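Local coordinates for protein phosphoglycerate dehydrogenase (Lactobacillus plantarum, PDB 3EVT) that probably catalyses the NAD-dependent oxidation of 3-phosphoglycerate to 3-phosphohydroxypyruvate, the step that opens serine biosynthesis, at residues A[140-145]-A[196-201]; A[222-227]-A[248-253]; A[228-233]-A[253-258]. All coordinates share one frame; numbering follows the deposited sequence.

Interaction 1. Residues A[140-145]-A[196-201]; sequences LLIYGT and VNALPL
Tyr143 and Leu199 meet where two parallel strands run out into loops. Leu199 CD1 comes within 3.7 Å of Tyr143 CB and lies oblique to the phenol ring. The other branch, CD2, turns to the backbone and sits 3.7 Å from Gly144 N. Leu199 CG stands anti to its own carbonyl carbon (chi1 -64°), and this brings both methyls back to the strand end. An alanine here would probably open a gap beside Tyr143 CB and Gly144 N and leave the tyrosine less firmly held on that side. Further back, Leu140 CD1 touches Val196 CG2 at 3.6 Å.

The backbones are joined by three bonds. Val196 N donates to Leu141 O at 2.8 Å. Tyr143 N donates to Val196 O at 3.0 Å, almost straight at 170°. Ala198 N donates to Tyr143 O, one residue past strand 194-197. Val196 O also receives the CA-H of Ile142. A side chain on Gly144 would press against Ala198 O. Gly144 opens a GxGxxG pattern, consistent with the dinucleotide-binding turn of a Rossmann fold.

Asn197 positions Leu199 from the second shell. Its OD1 accepts Leu199 N at 3.1 Å, an Asx turn in which the donor lies above the carbonyl plane. Its ND2 is held by Asn225 OD1 on the next strand. Both ends of the amide are therefore gripped.

Strand 162-167 flanks strand 139-143 on the side away from strand 194-197. Leu152 of helix 147-158 covers Leu140, Ile142 and Val196. The opposite face of the sheet carries Leu141 and Tyr143, which pack on Leu189 of helix 186-191, and Phe209 meets the Tyr143 ring edge-to-face.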
# COMPACT_ATOMS: atom_id res chain seq x y z
N LEU A 140 -7.19 8.35 8.26
CA LEU A 140 -7.64 8.79 6.96
C LEU A 140 -9.17 9.02 7.03
O LEU A 140 -9.93 8.11 7.31
CB LEU A 140 -7.31 7.70 5.95
CG LEU A 140 -7.83 7.88 4.52
CD1 LEU A 140 -7.29 9.20 3.98
CD2 LEU A 140 -7.45 6.71 3.58
N LEU A 141 -9.60 10.24 6.74
CA LEU A 141 -11.00 10.56 6.58
C LEU A 141 -11.37 10.71 5.09
O LEU A 141 -10.86 11.60 4.38
CB LEU A 141 -11.28 11.87 7.37
CG LEU A 141 -12.74 12.40 7.22
CD1 LEU A 141 -13.79 11.37 7.72
CD2 LEU A 141 -12.85 13.72 7.98
N ILE A 142 -12.26 9.86 4.59
CA ILE A 142 -12.70 9.94 3.17
C ILE A 142 -14.19 10.30 3.06
O ILE A 142 -15.03 9.66 3.65
CB ILE A 142 -12.51 8.58 2.41
CG1 ILE A 142 -11.11 7.97 2.68
CG2 ILE A 142 -12.83 8.71 0.87
CD1 ILE A 142 -11.00 6.43 2.26
N TYR A 143 -14.48 11.35 2.29
CA TYR A 143 -15.81 11.77 1.92
C TYR A 143 -16.21 11.08 0.63
O TYR A 143 -15.62 11.34 -0.44
CB TYR A 143 -15.85 13.30 1.70
CG TYR A 143 -15.78 14.15 2.97
CD1 TYR A 143 -16.91 14.85 3.43
CD2 TYR A 143 -14.58 14.29 3.69
CE1 TYR A 143 -16.86 15.65 4.56
CE2 TYR A 143 -14.51 15.08 4.83
CZ TYR A 143 -15.67 15.76 5.26
OH TYR A 143 -15.65 16.53 6.40
N GLY A 144 -17.21 10.20 0.73
CA GLY A 144 -17.58 9.37 -0.40
C GLY A 144 -17.24 7.93 -0.11
O GLY A 144 -16.06 7.54 -0.13
N THR A 145 -18.26 7.12 0.15
CA THR A 145 -18.02 5.71 0.47
C THR A 145 -18.55 4.80 -0.67
O THR A 145 -18.88 3.62 -0.45
CB THR A 145 -18.60 5.34 1.87
OG1 THR A 145 -20.03 5.48 1.87
CG2 THR A 145 -18.02 6.23 2.97
N VAL A 196 -9.58 13.14 2.37
CA VAL A 196 -9.70 12.89 0.98
C VAL A 196 -11.12 13.21 0.52
O VAL A 196 -12.09 12.68 1.05
CB VAL A 196 -9.27 11.41 0.63
CG1 VAL A 196 -9.53 11.08 -0.87
CG2 VAL A 196 -7.71 11.21 1.01
N ASN A 197 -11.24 14.10 -0.46
CA ASN A 197 -12.51 14.29 -1.12
C ASN A 197 -12.64 13.39 -2.33
O ASN A 197 -11.87 13.53 -3.24
CB ASN A 197 -12.71 15.72 -1.61
CG ASN A 197 -14.05 15.86 -2.31
OD1 ASN A 197 -15.03 15.34 -1.81
ND2 ASN A 197 -14.08 16.44 -3.51
N ALA A 198 -13.63 12.50 -2.34
CA ALA A 198 -13.95 11.71 -3.52
C ALA A 198 -15.45 11.85 -3.85
O ALA A 198 -16.06 10.94 -4.41
CB ALA A 198 -13.58 10.21 -3.27
N LEU A 199 -16.09 12.95 -3.48
CA LEU A 199 -17.53 13.12 -3.74
C LEU A 199 -17.86 13.56 -5.15
O LEU A 199 -17.03 14.20 -5.84
CB LEU A 199 -18.10 14.17 -2.81
CG LEU A 199 -18.06 13.83 -1.35
CD1 LEU A 199 -18.23 15.14 -0.53
CD2 LEU A 199 -19.12 12.81 -1.02
N PRO A 200 -19.12 13.30 -5.56
CA PRO A 200 -19.64 13.97 -6.74
C PRO A 200 -20.00 15.42 -6.39
O PRO A 200 -20.27 15.76 -5.19
CB PRO A 200 -20.91 13.16 -7.03
CG PRO A 200 -21.45 12.88 -5.67
CD PRO A 200 -20.18 12.54 -4.86
N LEU A 201 -19.99 16.28 -7.41
CA LEU A 201 -20.49 17.64 -7.24
C LEU A 201 -22.01 17.68 -7.17
O LEU A 201 -22.70 17.18 -8.07
CB LEU A 201 -20.05 18.57 -8.36
CG LEU A 201 -20.06 20.10 -8.15
CD1 LEU A 201 -19.72 20.59 -6.75
CD2 LEU A 201 -19.09 20.68 -9.16

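Interaction 2. Residues A[222-227]-A[248-253]; sequences MLINIG and MAALDV
Asn225 and Val253 cross at about a right angle, a van der Waals contact in which Val253 CG2 lies 3.5 Å from Asn225 ND2. Apolar side chains pack along the strands. Met222 is extended beyond CG (chi2 180°), which lets its CE reach Ala250 CB at 4.0 Å, while its CG packs on Met248 CB. Ile224 CG1 lies on the same alanine methyl. On the opposite face Leu251 CD2 meets Asn225 CB at 3.8 Å.

Four backbone bonds join the parallel strands. Leu223 N donates to Met248 O, Ala250 N to Leu223 O, and Asn225 N to Ala250 O. Asp252 N to Asn225 O, at 3.1 Å, carries the ladder one residue past strand 248-251.

The Asn225 amide is well bonded. Besides its bond to the neighbouring strand, OD1 accepts Gly227 N at 2.8 Å, an Asx turn. ND2 donates to Arg228 O and to a water 2.8 Å away, which in turn donates to Val253 O. The Asp252 carboxylate accepts Thr274 OG1 and Ile277 N at OD1 and Ser278 N at OD2.

Strand 222-225, helix 234-242 and strand 248-251 form a beta-alpha-beta unit, in keeping with the Rossmann-type NAD-binding domain of this family.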
# COMPACT_ATOMS: atom_id res chain seq x y z
N MET A 222 -3.36 16.70 5.85
CA MET A 222 -3.11 16.93 4.44
C MET A 222 -4.48 16.79 3.69
O MET A 222 -5.27 15.88 3.98
CB MET A 222 -2.05 15.92 3.95
CG MET A 222 -1.77 15.92 2.43
SD MET A 222 -0.52 14.72 1.89
CE MET A 222 -0.50 15.23 0.17
N LEU A 223 -4.77 17.71 2.77
CA LEU A 223 -6.04 17.65 2.06
C LEU A 223 -5.80 17.11 0.67
O LEU A 223 -4.88 17.58 -0.01
CB LEU A 223 -6.73 19.02 1.97
CG LEU A 223 -8.00 18.99 1.09
CD1 LEU A 223 -9.18 18.29 1.82
CD2 LEU A 223 -8.38 20.41 0.74
N ILE A 224 -6.61 16.13 0.24
CA ILE A 224 -6.44 15.60 -1.11
C ILE A 224 -7.75 15.64 -1.85
O ILE A 224 -8.74 15.12 -1.37
CB ILE A 224 -5.89 14.15 -1.09
CG1 ILE A 224 -4.49 14.13 -0.41
CG2 ILE A 224 -5.82 13.61 -2.55
CD1 ILE A 224 -4.24 12.97 0.40
N ASN A 225 -7.75 16.22 -3.05
CA ASN A 225 -9.00 16.32 -3.82
C ASN A 225 -8.96 15.51 -5.09
O ASN A 225 -8.24 15.83 -6.03
CB ASN A 225 -9.38 17.78 -4.18
CG ASN A 225 -10.81 17.89 -4.67
OD1 ASN A 225 -11.54 16.89 -4.67
ND2 ASN A 225 -11.22 19.08 -5.09
N ILE A 226 -9.74 14.45 -5.14
CA ILE A 226 -9.86 13.65 -6.34
C ILE A 226 -11.36 13.61 -6.64
O ILE A 226 -11.84 12.71 -7.30
CB ILE A 226 -9.31 12.22 -6.15
CG1 ILE A 226 -9.81 11.63 -4.82
CG2 ILE A 226 -7.77 12.20 -6.19
CD1 ILE A 226 -9.94 10.14 -4.83
N GLY A 227 -12.12 14.57 -6.12
CA GLY A 227 -13.56 14.65 -6.40
C GLY A 227 -13.66 15.57 -7.59
O GLY A 227 -13.19 15.20 -8.68
N MET A 248 -0.50 20.41 3.96
CA MET A 248 -0.16 20.12 2.56
C MET A 248 -1.48 19.86 1.83
O MET A 248 -2.48 19.47 2.47
CB MET A 248 0.70 18.84 2.44
CG MET A 248 2.16 18.94 2.82
SD MET A 248 3.32 19.86 1.75
CE MET A 248 2.74 19.18 0.24
N ALA A 249 -1.48 20.05 0.51
CA ALA A 249 -2.62 19.63 -0.32
C ALA A 249 -2.16 18.94 -1.60
O ALA A 249 -1.06 19.19 -2.09
CB ALA A 249 -3.49 20.77 -0.65
N ALA A 250 -2.98 18.05 -2.13
CA ALA A 250 -2.72 17.49 -3.46
C ALA A 250 -4.01 17.60 -4.20
O ALA A 250 -5.02 17.02 -3.80
CB ALA A 250 -2.24 16.03 -3.38
N LEU A 251 -4.01 18.37 -5.27
CA LEU A 251 -5.27 18.50 -6.00
C LEU A 251 -5.10 17.90 -7.38
O LEU A 251 -4.25 18.35 -8.13
CB LEU A 251 -5.69 19.97 -6.10
CG LEU A 251 -5.52 20.81 -4.85
CD1 LEU A 251 -5.68 22.32 -5.25
CD2 LEU A 251 -6.54 20.33 -3.73
N ASP A 252 -5.90 16.90 -7.70
CA ASP A 252 -5.88 16.34 -9.04
C ASP A 252 -6.97 16.95 -9.90
O ASP A 252 -7.05 16.63 -11.09
CB ASP A 252 -6.10 14.82 -9.01
CG ASP A 252 -5.85 14.17 -10.36
OD1 ASP A 252 -4.78 14.41 -10.97
OD2 ASP A 252 -6.71 13.39 -10.81
N VAL A 253 -7.81 17.77 -9.27
CA VAL A 253 -8.85 18.58 -9.91
C VAL A 253 -8.82 19.97 -9.27
O VAL A 253 -8.41 20.15 -8.11
CB VAL A 253 -10.24 17.99 -9.72
CG1 VAL A 253 -10.39 16.67 -10.47
CG2 VAL A 253 -10.55 17.83 -8.25
O HOH W 1 -9.39 21.13 -5.73

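Interaction 3. Residues A[228-233]-A[253-258]; sequences RGPAVD and VTEPEP
Glu255 crosses Pro230 at a slant, and its atoms meet the proline in turn from CB outward. CB stands 3.9 Å from Pro230 N, over the Gly229-Pro230 peptide. CG is anti to the backbone N (chi1 168°) and the chain stays extended beyond it, which carries the carboxylate past the proline. CD lies 3.8 Å from Pro230 CB. OE2 comes closest, at 3.3 Å from that same CB. OE1 passes Pro230 CA and approaches Val232 O, but its hydrogen bond goes to His207 NE2.

Behind this side chain the two backbones come very near. Gly229 CA sends a CA-H to Thr254 O at 3.3 Å, with 153° at the hydrogen. A CB on Gly229 would clash with that oxygen and with Glu255 N, so the close approach depends on the glycine. Val253 CG2 rests on Gly229 N at 3.4 Å. A water donates to Gly229 O and accepts a weak bond from Glu255 N.

Gly229 to Ala231 form a 3-10 segment in the loop between strand 222-225 and helix 234-242. Asp233 follows as the N-cap of that helix, its OD1 accepting Ala236 N. Residues 253-258 belong to the loop after strand 248-251 of the Rossmann-type domain, and both loops leave the C-terminal ends of their strands.

The second loop has cis peptides before Pro256 and Pro258. Thr254 N donates to Glu257 OE1 at 3.0 Å, on the anti side of the carboxylate, and Thr254 OG1 donates to Pro256 O at 2.7 Å. Glu257 OE2 bonds His276 ND1, consistent with the Glu-His pairing of the active site in this family. Trp126 of the second subunit packs on Thr254, Glu257 and Pro258.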
# COMPACT_ATOMS: atom_id res chain seq x y z
N ARG A 228 -14.22 16.77 -7.39
CA ARG A 228 -14.31 17.80 -8.43
C ARG A 228 -13.73 19.09 -7.92
O ARG A 228 -13.73 19.37 -6.73
CB ARG A 228 -15.77 18.09 -8.78
CG ARG A 228 -16.66 16.91 -8.64
CD ARG A 228 -17.10 16.45 -9.99
NE ARG A 228 -15.97 15.92 -10.71
CZ ARG A 228 -15.58 16.34 -11.92
NH1 ARG A 228 -16.26 17.28 -12.56
NH2 ARG A 228 -14.51 15.78 -12.48
N GLY A 229 -13.23 19.90 -8.84
CA GLY A 229 -12.59 21.15 -8.46
C GLY A 229 -13.34 22.01 -7.45
O GLY A 229 -12.80 22.30 -6.38
N PRO A 230 -14.58 22.40 -7.79
CA PRO A 230 -15.38 23.34 -6.95
C PRO A 230 -15.81 22.82 -5.57
O PRO A 230 -16.52 23.51 -4.88
CB PRO A 230 -16.64 23.62 -7.80
CG PRO A 230 -16.31 23.06 -9.22
CD PRO A 230 -15.31 21.97 -9.01
N ALA A 231 -15.41 21.60 -5.19
CA ALA A 231 -15.68 21.13 -3.84
C ALA A 231 -14.84 21.95 -2.87
O ALA A 231 -15.17 22.07 -1.72
CB ALA A 231 -15.36 19.63 -3.70
N VAL A 232 -13.74 22.48 -3.39
CA VAL A 232 -12.72 23.13 -2.62
C VAL A 232 -12.59 24.61 -2.99
O VAL A 232 -12.37 24.99 -4.14
CB VAL A 232 -11.35 22.43 -2.88
CG1 VAL A 232 -10.17 23.21 -2.29
CG2 VAL A 232 -11.40 20.96 -2.41
N ASP A 233 -12.72 25.44 -1.97
CA ASP A 233 -12.55 26.87 -2.07
C ASP A 233 -11.05 27.17 -2.09
O ASP A 233 -10.33 27.02 -1.08
CB ASP A 233 -13.25 27.49 -0.86
CG ASP A 233 -13.20 29.00 -0.87
OD1 ASP A 233 -12.22 29.57 -1.37
OD2 ASP A 233 -14.14 29.62 -0.29
N VAL A 253 -7.81 17.77 -9.27
CA VAL A 253 -8.85 18.58 -9.91
C VAL A 253 -8.82 19.97 -9.27
O VAL A 253 -8.41 20.15 -8.11
CB VAL A 253 -10.24 17.99 -9.72
CG1 VAL A 253 -10.39 16.67 -10.47
CG2 VAL A 253 -10.55 17.83 -8.25
N THR A 254 -9.21 20.97 -10.05
CA THR A 254 -9.12 22.36 -9.63
C THR A 254 -10.35 23.15 -10.09
O THR A 254 -11.12 22.68 -10.95
CB THR A 254 -7.78 23.00 -10.08
OG1 THR A 254 -7.67 23.02 -11.52
CG2 THR A 254 -6.64 22.17 -9.52
N GLU A 255 -10.58 24.31 -9.45
CA GLU A 255 -11.53 25.33 -9.91
C GLU A 255 -10.81 26.66 -10.06
O GLU A 255 -10.48 27.30 -9.06
CB GLU A 255 -12.61 25.53 -8.89
CG GLU A 255 -13.44 26.73 -9.13
CD GLU A 255 -14.56 26.82 -8.11
OE1 GLU A 255 -14.28 26.96 -6.90
OE2 GLU A 255 -15.74 26.73 -8.53
N PRO A 256 -10.55 27.11 -11.31
CA PRO A 256 -11.01 26.52 -12.57
C PRO A 256 -10.12 25.38 -13.03
O PRO A 256 -9.06 25.16 -12.47
CB PRO A 256 -10.87 27.69 -13.56
CG PRO A 256 -9.68 28.47 -13.04
CD PRO A 256 -9.73 28.32 -11.52
N GLU A 257 -10.55 24.68 -14.07
CA GLU A 257 -9.76 23.62 -14.66
C GLU A 257 -9.93 23.69 -16.17
O GLU A 257 -11.05 23.72 -16.64
CB GLU A 257 -10.28 22.26 -14.15
CG GLU A 257 -9.35 21.05 -14.36
CD GLU A 257 -9.97 19.79 -13.77
OE1 GLU A 257 -10.37 19.85 -12.60
OE2 GLU A 257 -10.12 18.77 -14.46
N PRO A 258 -8.83 23.68 -16.94
CA PRO A 258 -7.45 23.63 -16.47
C PRO A 258 -7.13 24.72 -15.51
O PRO A 258 -7.73 25.80 -15.59
CB PRO A 258 -6.63 23.86 -17.74
CG PRO A 258 -7.47 23.31 -18.83
CD PRO A 258 -8.94 23.48 -18.39
O HOH W 2 -10.39 23.61 -6.29

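Overall arrangement
From the N terminus, interaction 1 comes first. It closes a loop of 50 residues by pairing strand 139-143 with strand 194-197, and it ends before the others open. Interaction 2 closes a beta-alpha-beta unit, from strand 222-225 through helix 234-242 to strand 248-251. Interaction 3 begins at 228-233, inside that unit, and ends at 253-258, just past it. Interactions 2 and 3 therefore cross, and they share Val253. Interactions 1 and 2 meet at the neighbouring strands 194-197 and 222-225. Leu201 packs on Arg228 and Pro230 and links interactions 1 and 3. All three contacts join strands or strand-end loops of the seven-stranded parallel sheet.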